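Local coordinates for protein NADP-dependent glyceraldehyde-3-phosphate dehydrogenase (Bacillus halodurans, PDB 3PRL) that probably oxidises glyceraldehyde 3-phosphate with NADP+ without phosphorylating it, as a member of the aldehyde dehydrogenase family, at residues G41-L46 and P187-S192; E93-E98 and N163-L168; S194-V199 and I212-G217. All blocks are in the same frame, centred on the assembly; numbering follows the deposited sequence.

Interaction 1 (G41-L46 and P187-S192)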
ATOM      1  N   GLY D  41     -45.001  -5.267  17.608  1.00 38.12           N
ATOM      2  CA  GLY D  41     -44.531  -6.485  18.221  1.00 38.82           C
ATOM      3  C   GLY D  41     -43.765  -6.127  19.473  1.00 38.98           C
ATOM      4  O   GLY D  41     -43.943  -5.041  20.036  1.00 39.09           O
ATOM      5  N   SER D  42     -42.911  -7.044  19.904  1.00 39.00           N
ATOM      6  CA  SER D  42     -42.138  -6.873  21.122  1.00 39.18           C
ATOM      7  C   SER D  42     -40.744  -7.490  20.986  1.00 38.70           C
ATOM      8  O   SER D  42     -40.489  -8.304  20.087  1.00 38.38           O
ATOM      9  CB  SER D  42     -42.883  -7.496  22.302  1.00 39.88           C
ATOM     10  OG  SER D  42     -43.197  -8.844  22.024  1.00 42.96           O
ATOM     11  N   ILE D  43     -39.845  -7.084  21.879  1.00 38.67           N
ATOM     12  CA  ILE D  43     -38.527  -7.709  22.006  1.00 38.39           C
ATOM     13  C   ILE D  43     -38.332  -8.186  23.443  1.00 38.94           C
ATOM     14  O   ILE D  43     -38.961  -7.646  24.359  1.00 39.18           O
ATOM     15  CB  ILE D  43     -37.371  -6.761  21.587  1.00 37.39           C
ATOM     16  CG1 ILE D  43     -37.319  -5.527  22.498  1.00 36.97           C
ATOM     17  CG2 ILE D  43     -37.500  -6.390  20.113  1.00 36.75           C
ATOM     18  CD1 ILE D  43     -36.069  -4.718  22.353  1.00 36.47           C
ATOM     19  N   PRO D  44     -37.477  -9.207  23.649  1.00 38.99           N
ATOM     20  CA  PRO D  44     -37.231  -9.655  25.020  1.00 39.49           C
ATOM     21  C   PRO D  44     -36.342  -8.663  25.771  1.00 39.60           C
ATOM     22  O   PRO D  44     -35.346  -8.178  25.220  1.00 38.81           O
ATOM     23  CB  PRO D  44     -36.494 -10.987  24.829  1.00 39.63           C
ATOM     24  CG  PRO D  44     -36.624 -11.328  23.357  1.00 36.68           C
ATOM     25  CD  PRO D  44     -36.737 -10.020  22.669  1.00 38.76           C
ATOM     26  N   ALA D  45     -36.711  -8.349  27.011  1.00 40.36           N
ATOM     27  CA  ALA D  45     -35.855  -7.564  27.899  1.00 40.22           C
ATOM     28  C   ALA D  45     -34.962  -8.516  28.683  1.00 40.51           C
ATOM     29  O   ALA D  45     -35.438  -9.252  29.544  1.00 41.00           O
ATOM     30  CB  ALA D  45     -36.694  -6.709  28.837  1.00 40.99           C
ATOM     31  N   LEU D  46     -33.667  -8.504  28.368  1.00 40.12           N
ATOM     32  CA  LEU D  46     -32.729  -9.503  28.895  1.00 40.66           C
ATOM     33  C   LEU D  46     -32.128  -9.103  30.230  1.00 41.59           C
ATOM     34  O   LEU D  46     -32.106  -7.919  30.588  1.00 41.03           O
ATOM     35  CB  LEU D  46     -31.603  -9.808  27.891  1.00 39.37           C
ATOM     36  CG  LEU D  46     -31.878 -10.724  26.687  1.00 41.98           C
ATOM     37  CD1 LEU D  46     -30.587 -10.985  25.895  1.00 38.74           C
ATOM     38  CD2 LEU D  46     -32.521 -12.055  27.104  1.00 40.23           C
ATOM     39  N   PRO D 187     -29.111  -3.724  19.226  1.00 23.67           N
ATOM     40  CA  PRO D 187     -29.781  -2.663  18.450  1.00 23.73           C
ATOM     41  C   PRO D 187     -30.359  -1.580  19.344  1.00 24.68           C
ATOM     42  O   PRO D 187     -30.605  -1.835  20.505  1.00 25.85           O
ATOM     43  CB  PRO D 187     -30.942  -3.401  17.758  1.00 23.51           C
ATOM     44  CG  PRO D 187     -31.154  -4.634  18.545  1.00 25.75           C
ATOM     45  CD  PRO D 187     -29.825  -5.011  19.127  1.00 23.76           C
ATOM     46  N   ALA D 188     -30.581  -0.378  18.817  1.00 24.70           N
ATOM     47  CA  ALA D 188     -31.450   0.558  19.513  1.00 25.47           C
ATOM     48  C   ALA D 188     -32.797  -0.152  19.686  1.00 26.66           C
ATOM     49  O   ALA D 188     -33.242  -0.895  18.787  1.00 26.80           O
ATOM     50  CB  ALA D 188     -31.620   1.822  18.707  1.00 25.60           C
ATOM     51  N   THR D 189     -33.442   0.050  20.827  1.00 27.18           N
ATOM     52  CA  THR D 189     -34.710  -0.638  21.095  1.00 28.08           C
ATOM     53  C   THR D 189     -35.761  -0.263  20.046  1.00 27.96           C
ATOM     54  O   THR D 189     -36.490  -1.128  19.531  1.00 27.69           O
ATOM     55  CB  THR D 189     -35.210  -0.411  22.548  1.00 28.79           C
ATOM     56  OG1 THR D 189     -34.398  -1.176  23.442  1.00 30.91           O
ATOM     57  CG2 THR D 189     -36.685  -0.862  22.717  1.00 31.53           C
ATOM     58  N   GLN D 190     -35.841   1.027  19.729  1.00 27.94           N
ATOM     59  CA  GLN D 190     -36.602   1.441  18.568  1.00 28.37           C
ATOM     60  C   GLN D 190     -35.707   1.165  17.352  1.00 27.89           C
ATOM     61  O   GLN D 190     -34.772   1.920  17.074  1.00 27.31           O
ATOM     62  CB  GLN D 190     -37.012   2.916  18.666  1.00 28.76           C
ATOM     63  CG  GLN D 190     -38.272   3.266  17.848  1.00 27.30           C
ATOM     64  CD  GLN D 190     -39.514   2.516  18.306  1.00 29.79           C
ATOM     65  OE1 GLN D 190     -39.777   2.405  19.504  1.00 28.25           O
ATOM     66  NE2 GLN D 190     -40.293   2.003  17.346  1.00 28.21           N
ATOM     67  N   GLY D 191     -35.982   0.057  16.666  1.00 28.12           N
ATOM     68  CA  GLY D 191     -35.113  -0.452  15.594  1.00 27.19           C
ATOM     69  C   GLY D 191     -34.717  -1.906  15.838  1.00 27.36           C
ATOM     70  O   GLY D 191     -34.230  -2.595  14.933  1.00 27.64           O
ATOM     71  N   SER D 192     -34.923  -2.376  17.062  1.00 27.11           N
ATOM     72  CA  SER D 192     -34.621  -3.760  17.393  1.00 27.52           C
ATOM     73  C   SER D 192     -35.350  -4.811  16.525  1.00 28.12           C
ATOM     74  O   SER D 192     -34.773  -5.864  16.238  1.00 28.83           O
ATOM     75  CB  SER D 192     -34.887  -4.014  18.873  1.00 27.96           C
ATOM     76  OG  SER D 192     -33.969  -3.278  19.668  1.00 32.36           O
TER
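Ile43 lays its outer branch over the side chain of Ser192, where helix 192-204 begins. The contact joins strand 39-44 of the N-terminal sheet to the loop that follows strand 182-186 in the nucleotide-binding domain of this aldehyde dehydrogenase. Two carbons of the isoleucine share the serine: CG2 and CD1 of Ile43 each lie 3.7 Å from Ser192 CB. Placing CG1 between the backbone N and the carbonyl carbon (chi1 62°) directs it out of the strand, and the extended second torsion carries CD1 onward to Thr189. There Ile43 CD1 comes within 3.9 Å of Thr189 CG2, so one methyl spans both ends of the short turn. The area buried between the segments is modest, 127 Å², and more than half of it belongs to Ile43. Leu193 and Ile196 of the same helix and Ile31 of the adjacent strand also touch this side chain.

Thr189 is seen to bind NADP+, so Ile43 packs against a residue of the cofactor site. In this chain no cofactor is bound. Gly191 occupies the N-cap position, and the turn is closed by a backbone bond from Ser192 N to Thr189 O of 3.2 Å. The hydroxyl of Ser192 is turned to its own loop: Ser192 OG donates to Ala188 O at 2.6 Å, approaching from above the carbonyl plane, 46° out of it, with a C=O...OG angle of 113°.

Interaction 2 (E93-E98 and N163-L168); sequences ELIMHE and NYPVNL
With CG1 of Ile95 anti to the carbonyl carbon (chi1 -59°) and its second torsion extended, CD1 is carried outward from helix 88-98 to Val166; the valine answers with CG2, which its chi1 of 174° sets beside its own backbone N. Ile95 CD1 and Val166 CG2 meet at 3.5 Å, closer than the usual van der Waals separation, which marks this as the tight point of the contact. The same valine methyl also lies 4.0 Å from Ile95 CG1, so it touches the last two carbons of the isoleucine chain, which the valine crosses nearly perpendicularly. The second branch of Ile95 serves a different partner: CG2 faces the proline ring, with Ile95 CG2 and Pro165 CG 4.3 Å apart, a looser approach. One isoleucine thus straddles two consecutive residues, and all three are buried. Both contacts across the interface are between apolar side chains, and 130 Å² is buried in all.

Pro165 and Val166 lead into helix 167-178, and Leu168 N bonds back to Tyr164 O, 3.1 Å away. Pro165 has its side chain about 6 Å from those of Ser160 and Phe162, both seen to bind NADP+, which puts the contact close to the cofactor site. Glu109 of helix 103-124 touches Ile95 and Pro165 and accepts hydrogen bonds from the backbone N of Val166 and of Asn167, while Ser194 of helix 192-204 also packs on Ile95; the contact is thus bordered by two further helices beside the two elements it joins.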
ATOM      1  N   GLU D  93     -40.239  -2.711   4.663  1.00 32.08           N
ATOM      2  CA  GLU D  93     -41.526  -2.342   5.278  1.00 33.41           C
ATOM      3  C   GLU D  93     -41.460  -2.222   6.801  1.00 32.95           C
ATOM      4  O   GLU D  93     -42.085  -1.330   7.384  1.00 32.76           O
ATOM      5  CB  GLU D  93     -42.679  -3.279   4.846  1.00 35.28           C
ATOM      6  CG  GLU D  93     -42.557  -4.785   5.219  1.00 41.64           C
ATOM      7  CD  GLU D  93     -42.978  -5.140   6.659  1.00 35.84           C
ATOM      8  OE1 GLU D  93     -42.774  -6.305   7.075  1.00 42.00           O
ATOM      9  OE2 GLU D  93     -43.507  -4.266   7.377  1.00 41.84           O
ATOM     10  N   LEU D  94     -40.714  -3.128   7.442  1.00 32.81           N
ATOM     11  CA  LEU D  94     -40.559  -3.108   8.895  1.00 32.95           C
ATOM     12  C   LEU D  94     -39.849  -1.826   9.305  1.00 32.52           C
ATOM     13  O   LEU D  94     -40.287  -1.119  10.211  1.00 32.23           O
ATOM     14  CB  LEU D  94     -39.797  -4.342   9.396  1.00 32.52           C
ATOM     15  CG  LEU D  94     -39.943  -4.723  10.869  1.00 33.84           C
ATOM     16  CD1 LEU D  94     -41.324  -5.258  11.184  1.00 33.46           C
ATOM     17  CD2 LEU D  94     -38.912  -5.765  11.242  1.00 32.48           C
ATOM     18  N   ILE D  95     -38.764  -1.513   8.610  1.00 32.48           N
ATOM     19  CA  ILE D  95     -38.067  -0.247   8.840  1.00 31.82           C
ATOM     20  C   ILE D  95     -38.993   0.981   8.725  1.00 32.59           C
ATOM     21  O   ILE D  95     -39.041   1.792   9.649  1.00 32.35           O
ATOM     22  CB  ILE D  95     -36.829  -0.071   7.939  1.00 30.61           C
ATOM     23  CG1 ILE D  95     -35.833  -1.212   8.165  1.00 28.97           C
ATOM     24  CG2 ILE D  95     -36.188   1.287   8.220  1.00 28.73           C
ATOM     25  CD1 ILE D  95     -34.710  -1.280   7.117  1.00 29.94           C
ATOM     26  N   MET D  96     -39.727   1.126   7.617  1.00 34.04           N
ATOM     27  CA  MET D  96     -40.583   2.328   7.479  1.00 34.72           C
ATOM     28  C   MET D  96     -41.564   2.495   8.644  1.00 34.31           C
ATOM     29  O   MET D  96     -41.724   3.603   9.140  1.00 33.87           O
ATOM     30  CB  MET D  96     -41.276   2.492   6.108  1.00 36.31           C
ATOM     31  CG  MET D  96     -42.019   1.315   5.579  1.00 36.23           C
ATOM     32  SD  MET D  96     -43.573   1.697   4.729  1.00 37.92           S
ATOM     33  CE  MET D  96     -44.457   0.213   5.191  1.00 37.57           C
ATOM     34  N   HIS D  97     -42.168   1.401   9.103  1.00 34.18           N
ATOM     35  CA  HIS D  97     -43.084   1.471  10.246  1.00 34.82           C
ATOM     36  C   HIS D  97     -42.342   1.790  11.550  1.00 33.59           C
ATOM     37  O   HIS D  97     -42.695   2.747  12.242  1.00 33.35           O
ATOM     38  CB  HIS D  97     -43.893   0.173  10.418  1.00 35.70           C
ATOM     39  CG  HIS D  97     -45.012   0.004   9.436  1.00 36.47           C
ATOM     40  ND1 HIS D  97     -45.137  -1.114   8.639  1.00 36.67           N
ATOM     41  CD2 HIS D  97     -46.065   0.799   9.132  1.00 36.83           C
ATOM     42  CE1 HIS D  97     -46.212  -1.000   7.881  1.00 37.31           C
ATOM     43  NE2 HIS D  97     -46.793   0.153   8.157  1.00 37.46           N
ATOM     44  N   GLU D  98     -41.316   0.985  11.857  1.00 32.30           N
ATOM     45  CA  GLU D  98     -40.669   0.943  13.186  1.00 31.02           C
ATOM     46  C   GLU D  98     -39.971   2.242  13.564  1.00 29.12           C
ATOM     47  O   GLU D  98     -40.026   2.673  14.722  1.00 28.54           O
ATOM     48  CB  GLU D  98     -39.651  -0.216  13.258  1.00 31.56           C
ATOM     49  CG  GLU D  98     -39.471  -0.832  14.651  1.00 35.75           C
ATOM     50  CD  GLU D  98     -38.255  -1.757  14.764  1.00 31.53           C
ATOM     51  OE1 GLU D  98     -37.669  -2.154  13.724  1.00 35.21           O
ATOM     52  OE2 GLU D  98     -37.863  -2.093  15.911  1.00 35.48           O
ATOM     53  N   ASN D 163     -31.853   5.579  13.778  1.00 28.91           N
ATOM     54  CA  ASN D 163     -31.351   6.205  12.557  1.00 29.45           C
ATOM     55  C   ASN D 163     -31.420   5.274  11.346  1.00 29.01           C
ATOM     56  O   ASN D 163     -32.181   5.482  10.395  1.00 29.81           O
ATOM     57  CB  ASN D 163     -29.842   6.493  12.837  1.00 29.92           C
ATOM     58  CG  ASN D 163     -29.404   7.922  12.545  1.00 28.15           C
ATOM     59  OD1 ASN D 163     -28.199   8.222  12.612  1.00 29.76           O
ATOM     60  ND2 ASN D 163     -30.339   8.814  12.280  1.00 30.30           N
ATOM     61  N   TYR D 164     -30.576   4.251  11.400  1.00 27.87           N
ATOM     62  CA  TYR D 164     -30.361   3.309  10.315  1.00 27.30           C
ATOM     63  C   TYR D 164     -30.184   1.955  10.992  1.00 25.82           C
ATOM     64  O   TYR D 164     -29.082   1.567  11.317  1.00 25.85           O
ATOM     65  CB  TYR D 164     -29.097   3.675   9.524  1.00 27.91           C
ATOM     66  CG  TYR D 164     -29.143   4.997   8.779  1.00 30.41           C
ATOM     67  CD1 TYR D 164     -29.405   5.037   7.411  1.00 28.16           C
ATOM     68  CD2 TYR D 164     -28.891   6.208   9.435  1.00 27.98           C
ATOM     69  CE1 TYR D 164     -29.448   6.253   6.716  1.00 30.66           C
ATOM     70  CE2 TYR D 164     -28.919   7.436   8.752  1.00 30.47           C
ATOM     71  CZ  TYR D 164     -29.204   7.443   7.384  1.00 28.29           C
ATOM     72  OH  TYR D 164     -29.244   8.638   6.688  1.00 30.82           O
ATOM     73  N   PRO D 165     -31.287   1.244  11.230  1.00 25.25           N
ATOM     74  CA  PRO D 165     -31.240   0.055  12.076  1.00 24.78           C
ATOM     75  C   PRO D 165     -30.866  -1.250  11.333  1.00 24.67           C
ATOM     76  O   PRO D 165     -30.773  -2.307  11.954  1.00 24.91           O
ATOM     77  CB  PRO D 165     -32.656  -0.004  12.628  1.00 25.04           C
ATOM     78  CG  PRO D 165     -33.495   0.553  11.524  1.00 23.43           C
ATOM     79  CD  PRO D 165     -32.667   1.572  10.809  1.00 24.85           C
ATOM     80  N   VAL D 166     -30.676  -1.174  10.023  1.00 24.05           N
ATOM     81  CA  VAL D 166     -30.148  -2.292   9.260  1.00 24.70           C
ATOM     82  C   VAL D 166     -28.768  -1.847   8.776  1.00 25.31           C
ATOM     83  O   VAL D 166     -27.754  -2.472   9.090  1.00 24.64           O
ATOM     84  CB  VAL D 166     -31.152  -2.734   8.120  1.00 24.86           C
ATOM     85  CG1 VAL D 166     -30.569  -3.789   7.227  1.00 24.81           C
ATOM     86  CG2 VAL D 166     -32.417  -3.292   8.749  1.00 25.34           C
ATOM     87  N   ASN D 167     -28.731  -0.708   8.095  1.00 26.63           N
ATOM     88  CA  ASN D 167     -27.488  -0.140   7.558  1.00 28.07           C
ATOM     89  C   ASN D 167     -26.348   0.057   8.567  1.00 27.77           C
ATOM     90  O   ASN D 167     -25.234  -0.423   8.344  1.00 27.76           O
ATOM     91  CB  ASN D 167     -27.803   1.178   6.841  1.00 30.00           C
ATOM     92  CG  ASN D 167     -26.694   1.622   5.928  1.00 30.91           C
ATOM     93  OD1 ASN D 167     -25.651   2.099   6.385  1.00 29.48           O
ATOM     94  ND2 ASN D 167     -26.904   1.468   4.621  1.00 29.98           N
ATOM     95  N   LEU D 168     -26.625   0.758   9.671  1.00 27.25           N
ATOM     96  CA  LEU D 168     -25.600   1.084  10.661  1.00 26.43           C
ATOM     97  C   LEU D 168     -25.340  -0.078  11.618  1.00 25.55           C
ATOM     98  O   LEU D 168     -24.339  -0.085  12.343  1.00 25.60           O
ATOM     99  CB  LEU D 168     -25.965   2.371  11.422  1.00 27.30           C
ATOM    100  CG  LEU D 168     -26.093   3.666  10.605  1.00 24.91           C
ATOM    101  CD1 LEU D 168     -26.318   4.834  11.526  1.00 27.37           C
ATOM    102  CD2 LEU D 168     -24.878   3.895   9.733  1.00 26.93           C
TER

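Interaction 3 (S194-V199 and I212-G217)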
ATOM      1  N   SER D 194     -36.295  -4.487  13.256  1.00 26.23           N
ATOM      2  CA  SER D 194     -35.622  -4.460  11.957  1.00 26.14           C
ATOM      3  C   SER D 194     -34.246  -5.121  12.044  1.00 26.28           C
ATOM      4  O   SER D 194     -33.909  -5.945  11.208  1.00 26.69           O
ATOM      5  CB  SER D 194     -35.518  -3.040  11.394  1.00 25.62           C
ATOM      6  OG  SER D 194     -36.801  -2.477  11.149  1.00 30.73           O
ATOM      7  N   GLY D 195     -33.464  -4.772  13.063  1.00 26.50           N
ATOM      8  CA  GLY D 195     -32.193  -5.459  13.316  1.00 26.44           C
ATOM      9  C   GLY D 195     -32.333  -6.962  13.569  1.00 26.99           C
ATOM     10  O   GLY D 195     -31.457  -7.733  13.176  1.00 27.20           O
ATOM     11  N   ILE D 196     -33.411  -7.399  14.226  1.00 27.58           N
ATOM     12  CA  ILE D 196     -33.588  -8.838  14.447  1.00 28.27           C
ATOM     13  C   ILE D 196     -33.818  -9.528  13.100  1.00 28.86           C
ATOM     14  O   ILE D 196     -33.135 -10.507  12.781  1.00 29.16           O
ATOM     15  CB  ILE D 196     -34.664  -9.187  15.523  1.00 29.30           C
ATOM     16  CG1 ILE D 196     -34.230  -8.701  16.924  1.00 28.70           C
ATOM     17  CG2 ILE D 196     -34.882 -10.674  15.601  1.00 29.48           C
ATOM     18  CD1 ILE D 196     -35.407  -8.636  17.945  1.00 29.71           C
ATOM     19  N   LYS D 197     -34.729  -8.978  12.294  1.00 29.39           N
ATOM     20  CA  LYS D 197     -34.974  -9.470  10.932  1.00 30.17           C
ATOM     21  C   LYS D 197     -33.707  -9.468  10.087  1.00 28.80           C
ATOM     22  O   LYS D 197     -33.486 -10.384   9.309  1.00 29.09           O
ATOM     23  CB  LYS D 197     -36.081  -8.674  10.216  1.00 31.16           C
ATOM     24  CG  LYS D 197     -37.495  -9.021  10.642  1.00 33.85           C
ATOM     25  CD  LYS D 197     -37.898 -10.410  10.173  1.00 32.79           C
ATOM     26  CE  LYS D 197     -39.216 -10.853  10.777  1.00 35.31           C
ATOM     27  NZ  LYS D 197     -39.401 -12.312  10.586  1.00 34.33           N
ATOM     28  N   MET D 198     -32.875  -8.443  10.240  1.00 28.40           N
ATOM     29  CA  MET D 198     -31.576  -8.447   9.564  1.00 28.02           C
ATOM     30  C   MET D 198     -30.739  -9.652   9.981  1.00 28.01           C
ATOM     31  O   MET D 198     -30.163 -10.344   9.117  1.00 28.56           O
ATOM     32  CB  MET D 198     -30.804  -7.156   9.801  1.00 28.28           C
ATOM     33  CG  MET D 198     -29.406  -7.167   9.206  1.00 19.51           C
ATOM     34  SD  MET D 198     -28.354  -5.918   9.927  1.00 27.35           S
ATOM     35  CE  MET D 198     -28.181  -6.545  11.607  1.00 18.90           C
ATOM     36  N   VAL D 199     -30.672  -9.902  11.291  1.00 27.74           N
ATOM     37  CA  VAL D 199     -29.855 -11.001  11.849  1.00 27.67           C
ATOM     38  C   VAL D 199     -30.379 -12.366  11.446  1.00 28.93           C
ATOM     39  O   VAL D 199     -29.605 -13.297  11.205  1.00 29.23           O
ATOM     40  CB  VAL D 199     -29.717 -10.902  13.380  1.00 27.47           C
ATOM     41  CG1 VAL D 199     -29.321 -12.250  14.011  1.00 24.73           C
ATOM     42  CG2 VAL D 199     -28.690  -9.852  13.729  1.00 23.63           C
ATOM     43  N   ILE D 212     -22.615 -14.580  15.922  1.00 29.94           N
ATOM     44  CA  ILE D 212     -23.518 -13.466  16.137  1.00 29.25           C
ATOM     45  C   ILE D 212     -24.489 -13.804  17.277  1.00 29.50           C
ATOM     46  O   ILE D 212     -25.182 -14.830  17.241  1.00 29.90           O
ATOM     47  CB  ILE D 212     -24.293 -13.086  14.825  1.00 29.20           C
ATOM     48  CG1 ILE D 212     -25.274 -11.913  15.056  1.00 27.17           C
ATOM     49  CG2 ILE D 212     -25.004 -14.301  14.217  1.00 28.00           C
ATOM     50  CD1 ILE D 212     -24.587 -10.554  15.215  1.00 28.33           C
ATOM     51  N   GLN D 213     -24.493 -12.944  18.294  1.00 28.95           N
ATOM     52  CA  GLN D 213     -25.470 -12.985  19.382  1.00 28.88           C
ATOM     53  C   GLN D 213     -26.220 -11.654  19.399  1.00 27.75           C
ATOM     54  O   GLN D 213     -25.610 -10.594  19.199  1.00 25.53           O
ATOM     55  CB  GLN D 213     -24.767 -13.211  20.723  1.00 29.11           C
ATOM     56  CG  GLN D 213     -23.674 -14.289  20.685  1.00 31.29           C
ATOM     57  CD  GLN D 213     -24.216 -15.703  20.793  1.00 30.23           C
ATOM     58  OE1 GLN D 213     -25.128 -16.107  20.050  1.00 32.49           O
ATOM     59  NE2 GLN D 213     -23.662 -16.470  21.732  1.00 32.63           N
ATOM     60  N   VAL D 214     -27.538 -11.709  19.601  1.00 27.95           N
ATOM     61  CA  VAL D 214     -28.342 -10.482  19.724  1.00 28.00           C
ATOM     62  C   VAL D 214     -28.713 -10.262  21.180  1.00 27.86           C
ATOM     63  O   VAL D 214     -29.285 -11.137  21.821  1.00 27.39           O
ATOM     64  CB  VAL D 214     -29.637 -10.510  18.869  1.00 28.70           C
ATOM     65  CG1 VAL D 214     -30.350  -9.144  18.917  1.00 28.27           C
ATOM     66  CG2 VAL D 214     -29.335 -10.921  17.432  1.00 28.37           C
ATOM     67  N   VAL D 215     -28.342  -9.106  21.715  1.00 28.84           N
ATOM     68  CA  VAL D 215     -28.722  -8.768  23.073  1.00 30.41           C
ATOM     69  C   VAL D 215     -29.718  -7.636  23.012  1.00 32.13           C
ATOM     70  O   VAL D 215     -29.447  -6.605  22.429  1.00 31.90           O
ATOM     71  CB  VAL D 215     -27.506  -8.434  23.985  1.00 30.21           C
ATOM     72  CG1 VAL D 215     -26.712  -9.714  24.293  1.00 30.92           C
ATOM     73  CG2 VAL D 215     -26.596  -7.357  23.358  1.00 29.86           C
ATOM     74  N   THR D 216     -30.898  -7.858  23.585  1.00 34.47           N
ATOM     75  CA  THR D 216     -31.887  -6.811  23.699  1.00 35.94           C
ATOM     76  C   THR D 216     -32.281  -6.644  25.159  1.00 38.42           C
ATOM     77  O   THR D 216     -32.219  -7.581  25.951  1.00 38.92           O
ATOM     78  CB  THR D 216     -33.142  -7.076  22.825  1.00 36.10           C
ATOM     79  OG1 THR D 216     -33.688  -8.360  23.145  1.00 32.18           O
ATOM     80  CG2 THR D 216     -32.792  -7.017  21.335  1.00 31.04           C
ATOM     81  N   GLY D 217     -32.685  -5.437  25.507  1.00 40.26           N
ATOM     82  CA  GLY D 217     -32.982  -5.124  26.881  1.00 43.09           C
ATOM     83  C   GLY D 217     -33.152  -3.640  26.999  1.00 45.01           C
ATOM     84  O   GLY D 217     -32.742  -2.885  26.113  1.00 44.58           O
TER
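Segment 194-199 of helix 192-204 and strand 212-214 run nearly antiparallel, their axes at 155° and 10.2 Å apart at closest approach, with Ile196 and Val214 the nearest pair of CA atoms at 7.6 Å. Val199 gives the largest share and takes part in two of the three contacts. Its CG1, anti to the backbone N (chi1 160°), lies 3.7 Å from Val214 CG2, while the other methyl, Val199 CG2, is 3.9 Å from the same atom. A single methyl of Val214 is therefore straddled by both branches of Val199, and the two side chains lie alongside, running in opposing directions. Val199 CG1 also touches Ile212, two residues earlier on the strand, at CG1, 4.2 Å away. Ile196 adds a looser touch, with its CG1 at 4.4 Å from Val214 CG1.

Ile212 and Val214 point toward the helix and Gln213 between them points away, the alternation of a strand, with Gln213 buried as well. Phe185 of the neighbouring strand 182-186 also packs on Val199. Strand 182-186, helix 192-204 and the parallel strand 212-214 form a beta-alpha-beta crossover, the repeating unit of the Rossmann-like nucleotide-binding domain of aldehyde dehydrogenases.

In the fold
The three contacts lie on the same side of the chain's centre, the centre of interaction 1 about 8 Å from that of interaction 3, and the centre of interaction 2 about 13 Å from both. Interaction 2 is nested within the loop closed by interaction 1, and interaction 3 follows both along the chain. Helix 192-204 is common ground: its start belongs to 187-192 and its body to 194-199, and Glu98 of interaction 2 bonds Ser194 OG through OE1 and Gln190 NE2 through its backbone O. Pro44 O and Thr216 OG1 join interactions 1 and 3. Together they link the N-terminal sheet and helix 88-98 to the crossover whose loop holds Thr189 of the NADP+ site.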